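PDB 5GXX: glucanase, which probably hydrolyses internal beta-1,4-glucosidic linkages of cellulose as a family 9 endoglucanase of the clostridial cellulosome. Local coordinates for residues F460-A465 with Q553-A558; N484-L489 with T521-N526; V515-I520 with Y528-S533; K582-P587 with F596-G601. The protein carries 1 engineered substitution. All blocks are in the same frame, centred on the assembly; numbering follows the deposited sequence.

Contact 1 (F460-A465 with Q553-A558); sequences FTEIKA and QFRIAA
Glu462 and Arg555 form a salt bridge across two neighbouring antiparallel strands, where they face each other as a non-hydrogen-bonded pair. Arg555 grips side-on: NE and NH2 both reach the single oxygen Glu462 OE1, each at 2.9 Å. That oxygen lies in the guanidinium plane, while both nitrogens stand about 30° off the carboxylate plane on the same face, NH2 on the syn side and NE on the anti side. Glu462 OE2 is held by Asn454 ND2 of the adjoining strand 447-456.

The same guanidinium makes a cation-pi stack, lying flat on Phe460 with the planes 11° apart and Arg555 CZ 4.0 Å from the ring centroid. Arginine suits this place because one flat group can bond through its edge and stack through its face; a bend at chi3 (-64°) brings it over the ring, where CD adds a CH-pi contact.

The strands belong to the cellulose-binding module, whose two facing antiparallel sheets are consistent with the beta-sandwich of family 3 modules. Phe460, Glu462 and Arg555 lie on one face of their sheet, and Thr461, Ile463, Phe554 and Ile556 turn to the other, against Tyr485 and Ile530 of the second sheet. On that inner face Ile463 runs alongside Phe554, its branched CB 3.9 Å from the ring centroid. Ala465 CB adds a small apolar contact at Phe554 CE2.

The backbone ladder has four bonds: Thr461 and Ile556 exchange a pair, with Ile556 N to Thr461 O at 3.0 Å, and Ile463 and Phe554 exchange another, with Ile463 N to Phe554 O at 2.8 Å.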
# COMPACT_ATOMS: atom_id res chain seq x y z
N PHE A 460 22.01 -0.58 -21.11
CA PHE A 460 21.82 0.29 -19.93
C PHE A 460 22.18 -0.36 -18.60
O PHE A 460 22.24 -1.59 -18.47
CB PHE A 460 20.39 0.83 -19.89
CG PHE A 460 19.33 -0.20 -19.60
CD1 PHE A 460 19.17 -0.71 -18.31
CD2 PHE A 460 18.44 -0.60 -20.59
CE1 PHE A 460 18.20 -1.65 -18.04
CE2 PHE A 460 17.44 -1.52 -20.32
CZ PHE A 460 17.32 -2.05 -19.05
N THR A 461 22.42 0.50 -17.61
CA THR A 461 22.48 0.11 -16.20
C THR A 461 21.31 0.77 -15.48
O THR A 461 21.09 1.96 -15.65
CB THR A 461 23.78 0.62 -15.56
OG1 THR A 461 24.89 -0.10 -16.11
CG2 THR A 461 23.79 0.39 -14.05
N GLU A 462 20.57 0.02 -14.66
CA GLU A 462 19.52 0.62 -13.85
C GLU A 462 19.82 0.32 -12.39
O GLU A 462 20.00 -0.84 -12.01
CB GLU A 462 18.15 0.08 -14.24
CG GLU A 462 17.01 0.77 -13.53
CD GLU A 462 15.67 0.29 -14.03
OE1 GLU A 462 15.17 0.83 -15.04
OE2 GLU A 462 15.12 -0.64 -13.40
N ILE A 463 19.85 1.38 -11.60
CA ILE A 463 20.25 1.31 -10.19
C ILE A 463 19.04 1.59 -9.29
O ILE A 463 18.28 2.52 -9.56
CB ILE A 463 21.35 2.35 -9.88
CG1 ILE A 463 22.62 2.13 -10.71
CG2 ILE A 463 21.71 2.36 -8.40
CD1 ILE A 463 23.24 0.76 -10.56
N LYS A 464 18.87 0.78 -8.25
CA LYS A 464 18.00 1.14 -7.13
C LYS A 464 18.92 1.68 -6.03
O LYS A 464 19.85 0.99 -5.59
CB LYS A 464 17.18 -0.06 -6.65
CG LYS A 464 16.38 0.19 -5.40
CD LYS A 464 15.72 -1.09 -4.94
CE LYS A 464 15.02 -0.95 -3.60
NZ LYS A 464 14.23 -2.18 -3.29
N ALA A 465 18.65 2.90 -5.59
CA ALA A 465 19.50 3.53 -4.58
C ALA A 465 18.69 4.13 -3.43
O ALA A 465 17.72 4.84 -3.64
CB ALA A 465 20.36 4.60 -5.23
N GLN A 553 15.05 4.92 -8.38
CA GLN A 553 15.51 3.97 -9.39
C GLN A 553 15.83 4.81 -10.61
O GLN A 553 14.96 5.48 -11.16
CB GLN A 553 14.46 2.90 -9.71
CG GLN A 553 14.28 1.90 -8.57
CD GLN A 553 13.01 1.09 -8.68
OE1 GLN A 553 12.55 0.77 -9.77
NE2 GLN A 553 12.45 0.72 -7.53
N PHE A 554 17.10 4.80 -11.01
CA PHE A 554 17.49 5.56 -12.19
C PHE A 554 18.16 4.65 -13.20
O PHE A 554 18.77 3.65 -12.84
CB PHE A 554 18.37 6.77 -11.82
CG PHE A 554 19.65 6.42 -11.10
CD1 PHE A 554 20.80 6.14 -11.81
CD2 PHE A 554 19.70 6.42 -9.72
CE1 PHE A 554 21.99 5.86 -11.16
CE2 PHE A 554 20.88 6.12 -9.05
CZ PHE A 554 22.04 5.85 -9.77
N ARG A 555 17.97 5.01 -14.47
CA ARG A 555 18.55 4.26 -15.58
C ARG A 555 19.45 5.19 -16.39
O ARG A 555 19.08 6.33 -16.67
CB ARG A 555 17.42 3.72 -16.46
CG ARG A 555 17.87 2.87 -17.64
CD ARG A 555 16.70 2.42 -18.53
NE ARG A 555 15.80 1.54 -17.79
CZ ARG A 555 14.88 0.76 -18.35
NH1 ARG A 555 14.74 0.73 -19.67
NH2 ARG A 555 14.11 -0.00 -17.59
N ILE A 556 20.64 4.68 -16.74
CA ILE A 556 21.57 5.38 -17.62
C ILE A 556 21.73 4.47 -18.83
O ILE A 556 22.16 3.33 -18.70
CB ILE A 556 22.90 5.64 -16.88
CG1 ILE A 556 22.65 6.41 -15.58
CG2 ILE A 556 23.89 6.38 -17.79
CD1 ILE A 556 23.74 6.25 -14.52
N ALA A 557 21.34 4.96 -20.01
CA ALA A 557 21.16 4.08 -21.17
C ALA A 557 21.82 4.62 -22.43
O ALA A 557 21.64 5.78 -22.78
CB ALA A 557 19.67 3.84 -21.44
N ALA A 558 22.59 3.76 -23.08
CA ALA A 558 22.99 3.97 -24.47
C ALA A 558 21.79 3.59 -25.35
O ALA A 558 20.84 2.98 -24.87
CB ALA A 558 24.16 3.08 -24.79
O HOH W 1 12.95 1.09 -12.49

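Contact 2 (N484-L489 with T521-N526); sequences NYYMDL and THLYDN. With CA (calcium ion), chain D.
Leu489 N donates to Asn526 O at 2.9 Å in an almost straight bond (177°), tying the residue just after strand 481-488 to the turn that follows strand 515-524; the touching backbones run only 33° apart in direction. The carbonyl also receives the CA of Asp488 as a longer C-H...O contact, so Asn526 O sits over the bend where strand gives way to helix 490-494. Leu489 occupies the N-cap position of that helix.

Beside the bond, the side chains of Asp488 and Asn526 cross, with Asp488 OD1 3.6 Å from Asn526 CB. Their polar ends turn to a shared partner: both Asp488 OD1 and Asn526 ND2 bond to Thr490 OG1, the hydroxyl that links the two short polar chains.

Further back, Leu523 projects toward the opposite segment and brings its CD2 branch to Tyr486 CE1, 3.9 Å away. With CG anti to the carbonyl carbon (chi1 -60°), the tyrosine ring swings to that methyl, and its hydroxyl accepts from Asn484 ND2 at 3.1 Å, the oxygen lying in the amide plane. Leu523 and Tyr524 both face Ile527, a classic beta bulge, and His522 NE2 reaches past them to donate to Asp525 O at 2.6 Å, bridging the curl of the chain with that oxygen close to the imidazole plane.

The carbonyl of Asp488 points the other way and binds the calcium ion at 2.3 Å, with a water and Glu491, Asp566, Asn569 and Asp570. A strand end whose main-chain oxygen and following helix both serve one ion is consistent with a structural calcium site of the cellulose-binding module.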
# COMPACT_ATOMS: atom_id res chain seq x y z
N ASN A 484 26.72 10.85 -5.61
CA ASN A 484 27.19 10.76 -7.00
C ASN A 484 27.32 9.32 -7.49
O ASN A 484 27.70 8.43 -6.72
CB ASN A 484 28.54 11.47 -7.13
CG ASN A 484 28.48 12.96 -6.85
OD1 ASN A 484 27.41 13.57 -6.81
ND2 ASN A 484 29.65 13.57 -6.69
N TYR A 485 26.97 9.11 -8.76
CA TYR A 485 27.17 7.83 -9.43
C TYR A 485 28.18 8.04 -10.57
O TYR A 485 27.89 8.74 -11.54
CB TYR A 485 25.85 7.28 -10.00
CG TYR A 485 26.01 5.89 -10.59
CD1 TYR A 485 26.37 5.72 -11.93
CD2 TYR A 485 25.83 4.75 -9.80
CE1 TYR A 485 26.56 4.44 -12.46
CE2 TYR A 485 26.00 3.48 -10.33
CZ TYR A 485 26.37 3.33 -11.65
OH TYR A 485 26.53 2.04 -12.11
N TYR A 486 29.36 7.44 -10.43
CA TYR A 486 30.46 7.63 -11.36
C TYR A 486 30.61 6.50 -12.37
O TYR A 486 30.52 5.32 -12.02
CB TYR A 486 31.79 7.73 -10.60
CG TYR A 486 31.90 8.86 -9.61
CD1 TYR A 486 32.31 10.13 -10.01
CD2 TYR A 486 31.62 8.64 -8.27
CE1 TYR A 486 32.43 11.17 -9.10
CE2 TYR A 486 31.74 9.68 -7.35
CZ TYR A 486 32.14 10.93 -7.77
OH TYR A 486 32.26 11.95 -6.85
N MET A 487 30.90 6.89 -13.61
CA MET A 487 31.05 5.98 -14.73
C MET A 487 32.33 6.28 -15.50
O MET A 487 32.80 7.41 -15.51
CB MET A 487 29.89 6.19 -15.71
CG MET A 487 28.52 6.02 -15.09
SD MET A 487 27.29 6.82 -16.13
CE MET A 487 27.29 8.50 -15.48
N ASP A 488 32.84 5.26 -16.18
CA ASP A 488 33.91 5.42 -17.16
C ASP A 488 33.26 5.26 -18.53
O ASP A 488 32.68 4.21 -18.83
CB ASP A 488 35.00 4.36 -16.93
CG ASP A 488 36.20 4.54 -17.84
OD1 ASP A 488 36.06 5.13 -18.93
OD2 ASP A 488 37.30 4.09 -17.46
N LEU A 489 33.33 6.31 -19.34
CA LEU A 489 32.66 6.32 -20.64
C LEU A 489 33.63 6.06 -21.79
O LEU A 489 33.32 6.35 -22.95
CB LEU A 489 31.91 7.63 -20.85
CG LEU A 489 30.76 7.95 -19.88
CD1 LEU A 489 30.01 9.19 -20.35
CD2 LEU A 489 29.80 6.79 -19.70
N THR A 521 28.07 14.62 -16.10
CA THR A 521 29.05 15.68 -15.86
C THR A 521 30.46 15.12 -15.86
O THR A 521 30.73 14.08 -15.27
CB THR A 521 28.74 16.34 -14.50
OG1 THR A 521 27.43 16.90 -14.58
CG2 THR A 521 29.74 17.46 -14.19
N HIS A 522 31.35 15.83 -16.56
CA HIS A 522 32.75 15.42 -16.62
C HIS A 522 33.46 15.62 -15.29
O HIS A 522 33.36 16.68 -14.68
CB HIS A 522 33.47 16.17 -17.74
CG HIS A 522 34.86 15.67 -18.00
ND1 HIS A 522 35.97 16.48 -17.94
CD2 HIS A 522 35.31 14.43 -18.32
CE1 HIS A 522 37.04 15.78 -18.22
NE2 HIS A 522 36.67 14.53 -18.45
N LEU A 523 34.17 14.59 -14.84
CA LEU A 523 35.10 14.71 -13.72
C LEU A 523 36.51 14.94 -14.28
O LEU A 523 36.99 16.08 -14.32
CB LEU A 523 35.03 13.47 -12.83
CG LEU A 523 35.72 13.54 -11.46
CD1 LEU A 523 35.02 14.52 -10.51
CD2 LEU A 523 35.84 12.16 -10.83
N TYR A 524 37.17 13.86 -14.70
CA TYR A 524 38.46 13.97 -15.39
C TYR A 524 38.62 12.81 -16.36
O TYR A 524 38.03 11.75 -16.14
CB TYR A 524 39.63 14.02 -14.39
CG TYR A 524 39.83 12.75 -13.60
CD1 TYR A 524 39.18 12.56 -12.38
CD2 TYR A 524 40.67 11.74 -14.06
CE1 TYR A 524 39.35 11.39 -11.66
CE2 TYR A 524 40.85 10.56 -13.35
CZ TYR A 524 40.19 10.40 -12.14
OH TYR A 524 40.36 9.24 -11.42
N ASP A 525 39.41 13.02 -17.41
CA ASP A 525 39.65 11.99 -18.42
C ASP A 525 38.34 11.46 -19.00
O ASP A 525 37.52 12.25 -19.47
CB ASP A 525 40.51 10.86 -17.83
CG ASP A 525 41.90 11.33 -17.43
OD1 ASP A 525 42.28 12.45 -17.83
OD2 ASP A 525 42.60 10.58 -16.73
N ASN A 526 38.13 10.15 -18.96
CA ASN A 526 36.85 9.59 -19.41
C ASN A 526 35.86 9.33 -18.28
O ASN A 526 34.88 8.59 -18.47
CB ASN A 526 37.07 8.33 -20.26
CG ASN A 526 37.74 8.62 -21.60
OD1 ASN A 526 37.74 9.75 -22.09
ND2 ASN A 526 38.31 7.58 -22.20
CA CA D . 31.72 2.11 -18.64
O HOH W 2 29.46 2.85 -18.56

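Contact 3 (V515-I520 with Y528-S533); sequences VEISPI and YYIKIS
Ser518 and Lys531 are joined by two bonds, only one of them of the usual backbone kind. Ser518 N donates to Lys531 O at 2.9 Å, but Lys531 N, which would ordinarily seek the serine carbonyl, finds Ser518 OG instead, also at 2.9 Å and nearly straight (172°). With chi1 at 74°, OG sits between its own N and carbonyl carbon, close enough to stand in for the carbonyl. The hydroxyl hands its proton to Pro519 O at 2.8 Å, an oxygen that also takes a bond from Thr521 OG1. Serine suits the place because its one hydroxyl accepts from Lys531 N and donates to Pro519 O.

Earlier in the strand the pairing is regular: Glu516 and Ser533 exchange two bonds, Ser533 N to Glu516 O being 2.9 Å. Together the two strands form a beta hairpin at what is, within this chain, the edge of the five-stranded antiparallel sheet of the sandwich, with 527-534 continuing inward to strand 481-488. Backbone bonds also join Val515 to the second subunit. The regular pairing gives way at Ser518 and Pro519.

The charged ends look outside the hairpin. Glu516 OE2 meets Lys503 of the second subunit in a salt bridge, while Lys531, bent at chi3 and chi4, brings NZ to Asn484 OD1 and Ser482 OG and over Phe589 as a cation-pi contact.

Branched apolar residues fill the other side. Ile517 CG2 meets Ile530 CD1 at 3.7 Å, Val515 CG2 lies alongside Ile532 CG2, and Ile520 spans two neighbours: its CG1 touches Ile530 CG2, and its CG2 branch packs on Tyr528 CB at 3.7 Å.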
# COMPACT_ATOMS: atom_id res chain seq x y z
N VAL A 515 13.49 15.71 -5.52
CA VAL A 515 14.80 15.27 -5.99
C VAL A 515 15.10 15.76 -7.40
O VAL A 515 14.21 15.92 -8.23
CB VAL A 515 14.89 13.72 -5.94
CG1 VAL A 515 13.91 13.08 -6.91
CG2 VAL A 515 16.30 13.21 -6.20
N GLU A 516 16.38 16.01 -7.67
CA GLU A 516 16.83 16.27 -9.03
C GLU A 516 18.03 15.39 -9.36
O GLU A 516 18.77 14.96 -8.47
CB GLU A 516 17.10 17.76 -9.28
CG GLU A 516 18.17 18.32 -8.36
CD GLU A 516 18.72 19.68 -8.78
OE1 GLU A 516 18.55 20.11 -9.94
OE2 GLU A 516 19.37 20.31 -7.92
N ILE A 517 18.17 15.08 -10.65
CA ILE A 517 19.34 14.37 -11.15
C ILE A 517 20.05 15.30 -12.12
O ILE A 517 19.42 15.85 -13.02
CB ILE A 517 19.00 13.04 -11.86
CG1 ILE A 517 18.12 12.14 -10.98
CG2 ILE A 517 20.30 12.31 -12.23
CD1 ILE A 517 17.75 10.81 -11.63
N SER A 518 21.35 15.48 -11.93
CA SER A 518 22.09 16.36 -12.81
C SER A 518 22.26 15.72 -14.19
O SER A 518 22.11 14.50 -14.32
CB SER A 518 23.48 16.63 -12.23
OG SER A 518 24.32 15.51 -12.39
N PRO A 519 22.58 16.54 -15.21
CA PRO A 519 23.06 15.94 -16.45
C PRO A 519 24.38 15.22 -16.19
O PRO A 519 25.00 15.41 -15.14
CB PRO A 519 23.28 17.15 -17.38
CG PRO A 519 22.62 18.32 -16.72
CD PRO A 519 22.56 18.01 -15.25
N ILE A 520 24.79 14.35 -17.11
CA ILE A 520 26.06 13.63 -16.99
C ILE A 520 27.20 14.63 -17.10
O ILE A 520 27.23 15.41 -18.06
CB ILE A 520 26.16 12.52 -18.05
CG1 ILE A 520 25.02 11.52 -17.85
CG2 ILE A 520 27.52 11.83 -18.01
CD1 ILE A 520 24.80 10.60 -19.05
N TYR A 528 32.93 10.31 -15.74
CA TYR A 528 31.77 11.20 -15.70
C TYR A 528 30.87 10.78 -14.54
O TYR A 528 31.02 9.67 -14.01
CB TYR A 528 31.00 11.12 -17.03
CG TYR A 528 31.72 11.74 -18.21
CD1 TYR A 528 32.77 11.09 -18.84
CD2 TYR A 528 31.31 12.97 -18.71
CE1 TYR A 528 33.42 11.67 -19.93
CE2 TYR A 528 31.94 13.56 -19.80
CZ TYR A 528 32.99 12.90 -20.40
OH TYR A 528 33.61 13.50 -21.47
N TYR A 529 29.94 11.64 -14.15
CA TYR A 529 29.00 11.28 -13.09
C TYR A 529 27.67 12.00 -13.21
O TYR A 529 27.54 13.03 -13.87
CB TYR A 529 29.61 11.57 -11.70
CG TYR A 529 29.80 13.03 -11.39
CD1 TYR A 529 30.87 13.74 -11.94
CD2 TYR A 529 28.91 13.73 -10.59
CE1 TYR A 529 31.05 15.10 -11.68
CE2 TYR A 529 29.09 15.07 -10.30
CZ TYR A 529 30.16 15.75 -10.86
OH TYR A 529 30.31 17.09 -10.57
N ILE A 530 26.68 11.44 -12.52
CA ILE A 530 25.46 12.17 -12.22
C ILE A 530 25.42 12.36 -10.72
O ILE A 530 25.95 11.53 -9.95
CB ILE A 530 24.17 11.49 -12.74
CG1 ILE A 530 23.99 10.09 -12.15
CG2 ILE A 530 24.17 11.49 -14.27
CD1 ILE A 530 22.62 9.43 -12.44
N LYS A 531 24.85 13.49 -10.32
CA LYS A 531 24.61 13.77 -8.92
C LYS A 531 23.10 13.71 -8.73
O LYS A 531 22.35 14.32 -9.50
CB LYS A 531 25.10 15.17 -8.55
CG LYS A 531 24.75 15.55 -7.11
CD LYS A 531 25.32 16.91 -6.73
CE LYS A 531 26.82 16.88 -6.49
NZ LYS A 531 27.21 15.88 -5.45
N ILE A 532 22.69 13.01 -7.68
CA ILE A 532 21.30 12.93 -7.24
C ILE A 532 21.21 13.83 -6.00
O ILE A 532 21.91 13.57 -5.02
CB ILE A 532 20.92 11.47 -6.86
CG1 ILE A 532 20.89 10.50 -8.07
CG2 ILE A 532 19.56 11.41 -6.20
CD1 ILE A 532 22.20 10.31 -8.81
N SER A 533 20.40 14.88 -6.06
CA SER A 533 20.28 15.86 -4.97
C SER A 533 18.87 15.87 -4.39
O SER A 533 17.89 15.96 -5.13
CB SER A 533 20.59 17.27 -5.48
OG SER A 533 21.94 17.35 -5.93

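Contact 4 (K582-P587 with F596-G601); sequences KTKYMP and FGEVPG
An ST turn at Thr583 redirects the chain after strand 581-583 begins to fade: Thr583 OG1 accepts from Tyr585 N at 3.0 Å, and the turned chain meets the loop that leaves the hairpin of strands 588-590 and 593-596 near the end of the cellulose-binding module. The central bond runs from Glu598 N to Lys584 O at 2.8 Å. Beside it Gly597 CA comes within 3.1 Å of the same Lys584 O; its backbone angles (phi 99°, psi -166°) and its lack of a side chain suit glycine to this close passage.

Beyond the backbone bond, Lys584 and Glu598 form a salt bridge. Lys584 CG takes the position between N and carbonyl carbon, and the otherwise extended chain carries NZ to Glu598 OE2 at 2.8 Å, approaching from above the carboxylate plane, 46° out of it. Lys584 CG also rests over the centre of the Tyr585 ring, so the aliphatic stem is held as well as the amine.

Phe596 reaches back to the start of the turn. Its edge, at CE2, faces Thr583 O in the ring plane, and CZ meets Lys582 CD at 4.0 Å; the lysine's amine goes on to a salt bridge with Asp445. On the other flank, Pro587 lays CG 3.4 Å from Glu598 O and near Val599 CG1, its rigid ring matching a bend without an N-H to satisfy.

The exposed lysine of the ion pair probably leaves its bond to compete with water, whereas Glu598 O, buried against the proline and without a polar partner in the model, probably carries a desolvation cost, offset by the packing around it.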
# COMPACT_ATOMS: atom_id res chain seq x y z
N LYS A 582 24.96 -1.42 1.40
CA LYS A 582 25.73 -0.20 1.56
C LYS A 582 26.91 -0.19 0.58
O LYS A 582 27.58 -1.21 0.39
CB LYS A 582 26.27 -0.08 2.99
CG LYS A 582 26.98 1.23 3.29
CD LYS A 582 27.24 1.40 4.79
CE LYS A 582 28.07 0.25 5.32
NZ LYS A 582 28.15 0.29 6.81
N THR A 583 27.14 0.95 -0.06
CA THR A 583 28.28 1.09 -0.94
C THR A 583 29.06 2.36 -0.67
O THR A 583 28.51 3.47 -0.61
CB THR A 583 27.92 1.03 -2.45
OG1 THR A 583 29.08 1.41 -3.21
CG2 THR A 583 26.76 1.98 -2.80
N LYS A 584 30.38 2.21 -0.58
CA LYS A 584 31.21 3.38 -0.37
C LYS A 584 31.53 4.10 -1.68
O LYS A 584 32.05 5.20 -1.65
CB LYS A 584 32.49 2.98 0.37
CG LYS A 584 33.46 2.19 -0.48
CD LYS A 584 34.50 1.54 0.42
CE LYS A 584 35.78 1.30 -0.34
NZ LYS A 584 36.89 1.18 0.65
N TYR A 585 31.15 3.49 -2.81
CA TYR A 585 31.46 4.04 -4.12
C TYR A 585 30.42 4.98 -4.74
O TYR A 585 30.59 5.45 -5.88
CB TYR A 585 31.84 2.92 -5.09
CG TYR A 585 32.90 1.99 -4.56
CD1 TYR A 585 34.23 2.39 -4.49
CD2 TYR A 585 32.58 0.70 -4.14
CE1 TYR A 585 35.22 1.54 -4.02
CE2 TYR A 585 33.57 -0.16 -3.68
CZ TYR A 585 34.88 0.27 -3.61
OH TYR A 585 35.85 -0.59 -3.14
N MET A 586 29.34 5.23 -4.01
CA MET A 586 28.38 6.29 -4.33
C MET A 586 28.42 7.30 -3.17
O MET A 586 27.56 7.30 -2.29
CB MET A 586 26.98 5.74 -4.59
CG MET A 586 26.91 4.76 -5.78
SD MET A 586 25.31 3.97 -6.07
CE MET A 586 24.25 5.41 -6.23
N PRO A 587 29.45 8.15 -3.18
CA PRO A 587 29.68 9.01 -2.01
C PRO A 587 28.55 10.00 -1.76
O PRO A 587 27.90 10.48 -2.69
CB PRO A 587 30.99 9.72 -2.36
CG PRO A 587 31.02 9.74 -3.86
CD PRO A 587 30.43 8.41 -4.24
N PHE A 596 30.53 10.68 3.37
CA PHE A 596 30.72 9.23 3.35
C PHE A 596 31.27 8.76 2.00
O PHE A 596 30.87 9.27 0.96
CB PHE A 596 29.41 8.50 3.66
CG PHE A 596 29.57 7.01 3.77
CD1 PHE A 596 30.12 6.44 4.91
CD2 PHE A 596 29.27 6.19 2.69
CE1 PHE A 596 30.30 5.07 5.00
CE2 PHE A 596 29.44 4.81 2.77
CZ PHE A 596 29.96 4.25 3.93
N GLY A 597 32.17 7.78 2.01
CA GLY A 597 32.52 7.08 0.78
C GLY A 597 33.80 7.57 0.13
O GLY A 597 34.57 8.29 0.76
N GLU A 598 34.00 7.19 -1.13
CA GLU A 598 35.23 7.43 -1.86
C GLU A 598 34.88 7.97 -3.24
O GLU A 598 33.78 7.73 -3.74
CB GLU A 598 36.03 6.13 -1.99
CG GLU A 598 36.74 5.68 -0.73
CD GLU A 598 37.37 4.30 -0.86
OE1 GLU A 598 37.49 3.78 -1.99
OE2 GLU A 598 37.78 3.75 0.19
N VAL A 599 35.82 8.68 -3.85
CA VAL A 599 35.66 9.20 -5.21
C VAL A 599 36.75 8.61 -6.10
O VAL A 599 37.77 8.14 -5.58
CB VAL A 599 35.72 10.74 -5.24
CG1 VAL A 599 34.73 11.34 -4.26
CG2 VAL A 599 37.12 11.23 -4.92
N PRO A 600 36.53 8.62 -7.43
CA PRO A 600 37.57 8.15 -8.34
C PRO A 600 38.87 8.93 -8.19
O PRO A 600 38.86 10.16 -8.26
CB PRO A 600 36.97 8.42 -9.73
CG PRO A 600 35.49 8.40 -9.51
CD PRO A 600 35.31 9.04 -8.16
N GLY A 601 39.98 8.21 -8.01
CA GLY A 601 41.29 8.85 -7.90
C GLY A 601 41.59 9.36 -6.51
O GLY A 601 42.65 9.95 -6.27

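Overall arrangement
All four contacts lie in the cellulose-binding module, on one side of the chain's centre. Contact 1 sits in one sheet of the sandwich and contacts 2 and 3 in the other, with centres about 15 Å and 12 Å from it; Tyr485 CE2 meets Ile463 CG1 at 3.7 Å and Ile530 CD1 meets Phe554 CD1 at 3.8 Å across the core. Contacts 2 and 3 share strand 515-524, their centres about 11 Å apart. Met586 of contact 4 reaches Ala465 and Phe554 of contact 1, while Pro587 pairs with Asn484 of contact 2. Contacts 3 and 4 do not touch, their nearest atoms being about 6 Å apart. Contact 2 alone supplies a ligand to the module's calcium.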